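Long-range contacts in thiamin pyrophosphokinase family protein (Enterococcus faecalis, PDB 3MEL), which probably transfers pyrophosphate from ATP to thiamine, yielding thiamine diphosphate: residues V147-Y155 against I206-K214; L156-L167 against Q179-N190. All coordinates share one frame; numbering follows the deposited sequence.

Overall arrangement
Both contacts belong to the beta-rich C-terminal half of the chain, their centres about 16 Å apart. Strand 155-160 links them: in the large mixed sheet it runs between strand 206-211, with which Y155 pairs in contact 1, and strand 185-190, which forms one edge of that sheet within this chain and pairs with it in contact 2. Along the chain, the two segments of contact 2 fall between those of contact 1; they pair with each other, joined through residues 168-178. Strands 144-148 and 167-170 belong to a second, three-stranded sheet. Both contacts also touch the second subunit, tying this half of the fold to the dimer interface.

Contact 1. Residues V147-Y155 against I206-K214; sequences VPKEPDKEY and IAVIQSKDK
V208 meets V147 through their CG1 methyls, 4.0 Å apart, the two side chains lying alongside one another and pointing opposite ways. F199 touches both valines, whose short branched side chains suit this buried position where strand 144-148 of the second sheet comes close to strand 206-211. Two residues on, the long side chain of Q210 spans the wider gap, its amide end reaching the backbone between P148 and E150, while K153 lies across it, with K153 CG 4.1 Å from Q210 CB. At S211 the strands pair properly: its N donates to Y155 O, and its carbonyl O accepts from both E154 N, 3.0 Å away, and Y155 N, the two donors arriving from opposite faces of the carbonyl plane. Two residues facing one make a classic beta bulge, which marks the entry into strand 155-160 just after the type I turn E150-K153. K212 sets CG between its backbone N and carbonyl carbon (chi1 74°) and is extended beyond, carrying NZ across to a salt bridge with D152 OD2 (2.5 Å, anti lone pair). K153 NZ bridges D152 OD1 on its syn lone pair at 2.7 Å and, weakly, E150 OE1, while E150 OE2 bonds S136; long lysine chains can bring their charge to this acidic turn. D213 N donates to E154 OE2 from 35° above the carboxylate plane (3.0 Å). D213 OD2 lies at the edge of the Y155 ring, weakly bonded to Y155 OH at 3.4 Å; R105 of the second subunit makes a cation-pi contact with that same ring.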
# COMPACT_ATOMS: atom_id res chain seq x y z
N VAL A 147 -22.10 -2.33 -4.60
CA VAL A 147 -20.98 -1.42 -4.64
C VAL A 147 -21.22 -0.39 -5.74
O VAL A 147 -20.93 -0.66 -6.91
CB VAL A 147 -19.67 -2.17 -4.89
CG1 VAL A 147 -18.51 -1.20 -4.99
CG2 VAL A 147 -19.43 -3.21 -3.80
N PRO A 148 -21.75 0.78 -5.37
CA PRO A 148 -22.09 1.77 -6.40
C PRO A 148 -20.82 2.35 -7.03
O PRO A 148 -19.91 2.75 -6.30
CB PRO A 148 -22.85 2.86 -5.62
CG PRO A 148 -23.19 2.23 -4.29
CD PRO A 148 -22.09 1.25 -4.02
N LYS A 149 -20.76 2.39 -8.35
CA LYS A 149 -19.58 2.93 -9.00
C LYS A 149 -19.39 4.43 -8.75
O LYS A 149 -20.34 5.22 -8.80
CB LYS A 149 -19.64 2.69 -10.49
CG LYS A 149 -18.46 3.27 -11.23
CD LYS A 149 -18.68 3.19 -12.71
CE LYS A 149 -17.74 4.08 -13.46
NZ LYS A 149 -16.47 3.37 -13.66
N GLU A 150 -18.14 4.80 -8.48
CA GLU A 150 -17.73 6.20 -8.42
C GLU A 150 -17.50 6.72 -9.83
O GLU A 150 -16.76 6.12 -10.61
CB GLU A 150 -16.49 6.36 -7.55
CG GLU A 150 -16.79 6.03 -6.10
CD GLU A 150 -15.64 6.38 -5.16
OE1 GLU A 150 -14.61 6.91 -5.66
OE2 GLU A 150 -15.78 6.14 -3.92
N PRO A 151 -18.16 7.84 -10.17
CA PRO A 151 -18.24 8.32 -11.56
C PRO A 151 -16.89 8.56 -12.22
O PRO A 151 -16.76 8.29 -13.42
CB PRO A 151 -19.01 9.63 -11.43
CG PRO A 151 -19.68 9.57 -10.10
CD PRO A 151 -18.83 8.75 -9.22
N ASP A 152 -15.90 9.03 -11.46
CA ASP A 152 -14.57 9.33 -12.01
C ASP A 152 -13.57 8.15 -12.04
O ASP A 152 -12.42 8.32 -12.42
CB ASP A 152 -13.93 10.49 -11.24
CG ASP A 152 -13.19 10.02 -9.99
OD1 ASP A 152 -13.82 9.38 -9.11
OD2 ASP A 152 -11.96 10.29 -9.90
N LYS A 153 -14.02 6.96 -11.66
CA LYS A 153 -13.12 5.82 -11.51
C LYS A 153 -13.29 4.79 -12.63
O LYS A 153 -14.37 4.62 -13.15
CB LYS A 153 -13.34 5.17 -10.14
CG LYS A 153 -13.14 6.08 -8.96
CD LYS A 153 -11.68 6.51 -8.80
CE LYS A 153 -11.41 7.12 -7.41
NZ LYS A 153 -12.08 8.44 -7.20
N GLU A 154 -12.21 4.09 -12.99
CA GLU A 154 -12.24 3.09 -14.05
C GLU A 154 -12.20 1.64 -13.56
O GLU A 154 -12.74 0.74 -14.21
CB GLU A 154 -11.09 3.32 -15.04
CG GLU A 154 -11.00 4.74 -15.57
CD GLU A 154 -9.60 5.13 -16.04
OE1 GLU A 154 -9.50 5.88 -17.04
OE2 GLU A 154 -8.60 4.68 -15.41
N TYR A 155 -11.55 1.41 -12.42
CA TYR A 155 -11.26 0.05 -11.98
C TYR A 155 -11.94 -0.32 -10.67
O TYR A 155 -12.29 0.55 -9.88
CB TYR A 155 -9.75 -0.16 -11.90
CG TYR A 155 -9.06 0.11 -13.22
CD1 TYR A 155 -9.22 -0.75 -14.31
CD2 TYR A 155 -8.24 1.23 -13.39
CE1 TYR A 155 -8.60 -0.52 -15.51
CE2 TYR A 155 -7.61 1.47 -14.60
CZ TYR A 155 -7.80 0.59 -15.66
OH TYR A 155 -7.19 0.82 -16.87
N ILE A 206 -12.48 -7.55 3.60
CA ILE A 206 -12.11 -7.09 2.28
C ILE A 206 -12.11 -5.58 2.22
O ILE A 206 -12.89 -4.88 2.89
CB ILE A 206 -13.03 -7.66 1.18
CG1 ILE A 206 -13.18 -9.17 1.35
CG2 ILE A 206 -12.48 -7.32 -0.20
CD1 ILE A 206 -14.24 -9.77 0.47
N ALA A 207 -11.19 -5.08 1.41
CA ALA A 207 -11.10 -3.67 1.15
C ALA A 207 -11.51 -3.50 -0.29
O ALA A 207 -10.77 -3.87 -1.19
CB ALA A 207 -9.66 -3.18 1.35
N VAL A 208 -12.70 -2.98 -0.51
CA VAL A 208 -13.09 -2.72 -1.88
C VAL A 208 -12.36 -1.46 -2.31
O VAL A 208 -12.40 -0.45 -1.60
CB VAL A 208 -14.61 -2.56 -1.99
CG1 VAL A 208 -14.99 -2.04 -3.36
CG2 VAL A 208 -15.28 -3.89 -1.70
N ILE A 209 -11.66 -1.52 -3.44
CA ILE A 209 -10.91 -0.36 -3.93
C ILE A 209 -11.30 0.03 -5.34
O ILE A 209 -11.31 -0.80 -6.24
CB ILE A 209 -9.38 -0.60 -3.89
CG1 ILE A 209 -8.88 -0.72 -2.44
CG2 ILE A 209 -8.64 0.53 -4.60
CD1 ILE A 209 -7.40 -1.00 -2.34
N GLN A 210 -11.63 1.31 -5.54
CA GLN A 210 -11.90 1.84 -6.87
C GLN A 210 -10.81 2.84 -7.25
O GLN A 210 -10.46 3.70 -6.46
CB GLN A 210 -13.27 2.51 -6.94
CG GLN A 210 -14.44 1.56 -6.72
CD GLN A 210 -15.79 2.21 -7.00
OE1 GLN A 210 -16.72 2.10 -6.20
NE2 GLN A 210 -15.90 2.89 -8.15
N SER A 211 -10.30 2.74 -8.47
CA SER A 211 -9.08 3.45 -8.84
C SER A 211 -9.14 3.89 -10.29
O SER A 211 -10.08 3.53 -10.99
CB SER A 211 -7.87 2.54 -8.61
OG SER A 211 -8.07 1.23 -9.14
N LYS A 212 -8.16 4.67 -10.72
CA LYS A 212 -8.05 5.09 -12.13
C LYS A 212 -6.61 5.46 -12.47
O LYS A 212 -5.78 5.61 -11.58
CB LYS A 212 -8.95 6.29 -12.42
CG LYS A 212 -8.43 7.61 -11.84
CD LYS A 212 -9.41 8.74 -12.08
CE LYS A 212 -9.06 9.98 -11.27
NZ LYS A 212 -10.10 11.05 -11.40
N ASP A 213 -6.31 5.64 -13.76
CA ASP A 213 -4.92 5.90 -14.14
C ASP A 213 -4.47 7.36 -14.03
O ASP A 213 -5.26 8.27 -13.80
CB ASP A 213 -4.60 5.29 -15.51
CG ASP A 213 -4.32 3.79 -15.43
OD1 ASP A 213 -3.70 3.33 -14.44
OD2 ASP A 213 -4.72 3.08 -16.38
N LYS A 214 -3.16 7.57 -14.17
CA LYS A 214 -2.54 8.88 -14.00
C LYS A 214 -2.55 9.64 -15.32
O LYS A 214 -3.39 10.50 -15.55
CB LYS A 214 -1.09 8.72 -13.49
CG LYS A 214 -0.74 7.32 -12.90
CD LYS A 214 0.75 7.19 -12.50
CE LYS A 214 1.15 5.74 -12.07
NZ LYS A 214 2.63 5.50 -11.81

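Contact 2. Residues L156-L167 against Q179-N190; sequences LAYCCLTPVENL and QDVPYPTSYASN
Y158 and Y187 exchange backbone hydrogen bonds in both directions, Y158 N to Y187 O spanning 2.8 Å. Such antiparallel pairing carries strands 156-160 and 185-188, at 175° to each other, and resumes at V164 with V181 and at L167 with Q179. Two bulges interrupt it. One separates the L156-N190 pair from Y158-Y187; the other is a G1 bulge, where N166 and L167 both face Q179. At N166, with its positive phi of 53°, the backbone N turns to D180 OD1, 3.0 Å away and nearly in line with the carboxylate C-O bond, while L167 N donates to Q179 O at 2.7 Å. Aspartate suits this place, its carboxylate reaching the bulge's N-H on the facing strand.

Apolar contacts gather on the face bearing C160, V181, Y187 and L167. The sulfur of C160 approaches the Y187 ring at its edge, SG to CE2 4.0 Å, and also touches V181 CG1 at 4.0 Å. Y187 CG stands anti to its own carbonyl carbon (chi1 -55°), which brings the ring edge to Y158 O, in its plane and 3.4 Å from CD2. L167 CD2 reaches both V181 and Y187, and F199 of the second sheet packs on L167.

On the other face S186 OG bonds D107 O of the second subunit, next to H108, which in this protein lines the thiamine diphosphate pocket. The antiparallel pairing is thus broken by loops and bulges, and at N166, whose side chain comes within about 3 Å of a bound magnesium ion, the first arm turns a corner toward the second sheet, as in the beta sandwich of the family's vitamin B1 binding domain.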
# COMPACT_ATOMS: atom_id res chain seq x y z
N LEU A 156 -12.15 -1.61 -10.47
CA LEU A 156 -12.73 -2.14 -9.24
C LEU A 156 -11.82 -3.25 -8.71
O LEU A 156 -11.22 -4.00 -9.47
CB LEU A 156 -14.14 -2.67 -9.52
CG LEU A 156 -14.93 -3.38 -8.41
CD1 LEU A 156 -15.15 -2.50 -7.16
CD2 LEU A 156 -16.24 -3.92 -8.94
N ALA A 157 -11.69 -3.36 -7.40
CA ALA A 157 -10.78 -4.35 -6.85
C ALA A 157 -11.33 -4.92 -5.56
O ALA A 157 -11.90 -4.21 -4.72
CB ALA A 157 -9.44 -3.74 -6.62
N TYR A 158 -11.18 -6.23 -5.42
CA TYR A 158 -11.46 -6.86 -4.14
C TYR A 158 -10.15 -7.33 -3.54
O TYR A 158 -9.54 -8.32 -3.97
CB TYR A 158 -12.46 -8.00 -4.30
CG TYR A 158 -13.81 -7.50 -4.77
CD1 TYR A 158 -14.80 -7.17 -3.86
CD2 TYR A 158 -14.08 -7.36 -6.12
CE1 TYR A 158 -16.04 -6.70 -4.29
CE2 TYR A 158 -15.29 -6.91 -6.56
CZ TYR A 158 -16.27 -6.57 -5.65
OH TYR A 158 -17.47 -6.12 -6.11
N CYS A 159 -9.70 -6.56 -2.56
CA CYS A 159 -8.45 -6.82 -1.88
C CYS A 159 -8.77 -7.52 -0.57
O CYS A 159 -9.34 -6.92 0.33
CB CYS A 159 -7.75 -5.49 -1.64
SG CYS A 159 -7.41 -4.63 -3.18
N CYS A 160 -8.47 -8.80 -0.49
CA CYS A 160 -8.74 -9.58 0.71
C CYS A 160 -7.60 -9.39 1.69
O CYS A 160 -6.49 -9.86 1.44
CB CYS A 160 -8.89 -11.05 0.36
SG CYS A 160 -10.18 -11.34 -0.86
N LEU A 161 -7.87 -8.71 2.79
CA LEU A 161 -6.81 -8.39 3.73
C LEU A 161 -6.44 -9.62 4.55
O LEU A 161 -5.32 -9.72 5.12
CB LEU A 161 -7.23 -7.23 4.62
CG LEU A 161 -7.58 -5.98 3.82
CD1 LEU A 161 -8.10 -4.89 4.75
CD2 LEU A 161 -6.38 -5.51 3.00
N THR A 162 -7.37 -10.57 4.59
CA THR A 162 -7.18 -11.80 5.32
C THR A 162 -7.65 -12.93 4.45
O THR A 162 -8.33 -12.70 3.46
CB THR A 162 -8.09 -11.82 6.52
OG1 THR A 162 -9.44 -11.89 6.06
CG2 THR A 162 -7.88 -10.58 7.36
N PRO A 163 -7.32 -14.18 4.82
CA PRO A 163 -7.96 -15.27 4.09
C PRO A 163 -9.48 -15.04 4.10
O PRO A 163 -10.04 -14.83 5.19
CB PRO A 163 -7.62 -16.51 4.92
CG PRO A 163 -6.55 -16.10 5.87
CD PRO A 163 -6.69 -14.63 6.08
N VAL A 164 -10.12 -15.06 2.93
CA VAL A 164 -11.58 -14.92 2.84
C VAL A 164 -12.23 -16.25 2.45
O VAL A 164 -11.61 -17.08 1.80
CB VAL A 164 -11.99 -13.76 1.87
CG1 VAL A 164 -13.38 -13.98 1.30
CG2 VAL A 164 -11.91 -12.43 2.56
N GLU A 165 -13.49 -16.44 2.85
CA GLU A 165 -14.22 -17.66 2.53
C GLU A 165 -15.50 -17.41 1.75
O GLU A 165 -16.24 -16.47 2.03
CB GLU A 165 -14.54 -18.43 3.80
CG GLU A 165 -13.43 -19.35 4.27
CD GLU A 165 -13.80 -20.08 5.55
OE1 GLU A 165 -14.92 -19.81 6.07
OE2 GLU A 165 -12.99 -20.91 6.03
N ASN A 166 -15.76 -18.29 0.77
CA ASN A 166 -16.99 -18.26 -0.03
C ASN A 166 -17.19 -16.88 -0.63
O ASN A 166 -18.17 -16.20 -0.33
CB ASN A 166 -18.20 -18.68 0.82
CG ASN A 166 -19.45 -18.91 -0.01
OD1 ASN A 166 -19.40 -19.38 -1.16
ND2 ASN A 166 -20.61 -18.59 0.57
N LEU A 167 -16.26 -16.46 -1.47
CA LEU A 167 -16.34 -15.13 -2.07
C LEU A 167 -17.02 -15.18 -3.43
O LEU A 167 -16.41 -15.61 -4.42
CB LEU A 167 -14.94 -14.49 -2.20
CG LEU A 167 -14.91 -13.16 -2.96
CD1 LEU A 167 -15.91 -12.20 -2.39
CD2 LEU A 167 -13.53 -12.57 -2.95
N GLN A 179 -15.71 -18.67 -4.06
CA GLN A 179 -14.25 -18.73 -4.04
C GLN A 179 -13.68 -18.75 -2.63
O GLN A 179 -13.97 -17.86 -1.83
CB GLN A 179 -13.70 -17.50 -4.75
CG GLN A 179 -12.21 -17.50 -4.89
CD GLN A 179 -11.74 -18.64 -5.75
OE1 GLN A 179 -11.85 -18.58 -6.98
NE2 GLN A 179 -11.22 -19.69 -5.12
N ASP A 180 -12.85 -19.74 -2.33
CA ASP A 180 -12.06 -19.67 -1.10
C ASP A 180 -10.74 -18.98 -1.43
O ASP A 180 -10.14 -19.24 -2.47
CB ASP A 180 -11.84 -21.05 -0.48
CG ASP A 180 -13.01 -21.49 0.39
OD1 ASP A 180 -14.02 -20.76 0.44
OD2 ASP A 180 -12.91 -22.56 1.02
N VAL A 181 -10.34 -18.07 -0.55
CA VAL A 181 -9.14 -17.26 -0.73
C VAL A 181 -8.28 -17.54 0.50
O VAL A 181 -8.54 -17.00 1.57
CB VAL A 181 -9.49 -15.74 -0.81
CG1 VAL A 181 -8.25 -14.89 -0.96
CG2 VAL A 181 -10.42 -15.48 -1.98
N PRO A 182 -7.25 -18.38 0.34
CA PRO A 182 -6.49 -19.02 1.43
C PRO A 182 -5.54 -18.07 2.16
O PRO A 182 -5.08 -18.38 3.25
CB PRO A 182 -5.69 -20.10 0.70
CG PRO A 182 -6.12 -20.04 -0.76
CD PRO A 182 -6.65 -18.67 -0.96
N TYR A 183 -5.27 -16.92 1.57
CA TYR A 183 -4.34 -15.95 2.13
C TYR A 183 -4.59 -14.61 1.44
O TYR A 183 -5.25 -14.56 0.41
CB TYR A 183 -2.91 -16.44 1.89
CG TYR A 183 -2.69 -16.90 0.48
CD1 TYR A 183 -2.36 -15.99 -0.51
CD2 TYR A 183 -2.86 -18.23 0.12
CE1 TYR A 183 -2.18 -16.39 -1.81
CE2 TYR A 183 -2.69 -18.64 -1.19
CZ TYR A 183 -2.35 -17.71 -2.14
OH TYR A 183 -2.17 -18.07 -3.45
N PRO A 184 -4.07 -13.51 1.99
CA PRO A 184 -4.23 -12.21 1.35
C PRO A 184 -4.07 -12.23 -0.18
O PRO A 184 -3.07 -12.67 -0.71
CB PRO A 184 -3.13 -11.38 2.00
CG PRO A 184 -3.01 -11.95 3.38
CD PRO A 184 -3.38 -13.40 3.29
N THR A 185 -5.08 -11.73 -0.89
CA THR A 185 -5.09 -11.76 -2.35
C THR A 185 -5.77 -10.51 -2.89
O THR A 185 -6.86 -10.15 -2.45
CB THR A 185 -5.84 -12.98 -2.90
OG1 THR A 185 -5.23 -14.18 -2.41
CG2 THR A 185 -5.82 -12.97 -4.42
N SER A 186 -5.13 -9.86 -3.86
CA SER A 186 -5.66 -8.62 -4.41
C SER A 186 -6.20 -8.85 -5.80
O SER A 186 -5.45 -8.82 -6.77
CB SER A 186 -4.57 -7.55 -4.45
OG SER A 186 -5.08 -6.32 -4.93
N TYR A 187 -7.51 -9.08 -5.89
CA TYR A 187 -8.18 -9.16 -7.18
C TYR A 187 -8.43 -7.75 -7.72
O TYR A 187 -9.47 -7.13 -7.48
CB TYR A 187 -9.48 -9.92 -7.08
CG TYR A 187 -9.38 -11.30 -6.49
CD1 TYR A 187 -9.10 -12.41 -7.30
CD2 TYR A 187 -9.60 -11.51 -5.14
CE1 TYR A 187 -9.02 -13.68 -6.76
CE2 TYR A 187 -9.54 -12.76 -4.59
CZ TYR A 187 -9.24 -13.85 -5.40
OH TYR A 187 -9.17 -15.11 -4.84
N ALA A 188 -7.44 -7.27 -8.47
CA ALA A 188 -7.38 -5.90 -8.91
C ALA A 188 -7.69 -5.81 -10.38
O ALA A 188 -7.77 -6.83 -11.06
CB ALA A 188 -6.00 -5.37 -8.64
N SER A 189 -7.89 -4.59 -10.87
CA SER A 189 -8.15 -4.32 -12.29
C SER A 189 -9.45 -4.94 -12.82
O SER A 189 -9.63 -5.09 -14.02
CB SER A 189 -6.95 -4.72 -13.15
OG SER A 189 -5.75 -4.19 -12.59
N ASN A 190 -10.35 -5.27 -11.92
CA ASN A 190 -11.71 -5.59 -12.32
C ASN A 190 -12.42 -4.32 -12.82
O ASN A 190 -11.94 -3.21 -12.58
CB ASN A 190 -12.46 -6.22 -11.15
CG ASN A 190 -13.61 -7.07 -11.61
OD1 ASN A 190 -14.06 -6.94 -12.74
ND2 ASN A 190 -14.09 -7.95 -10.73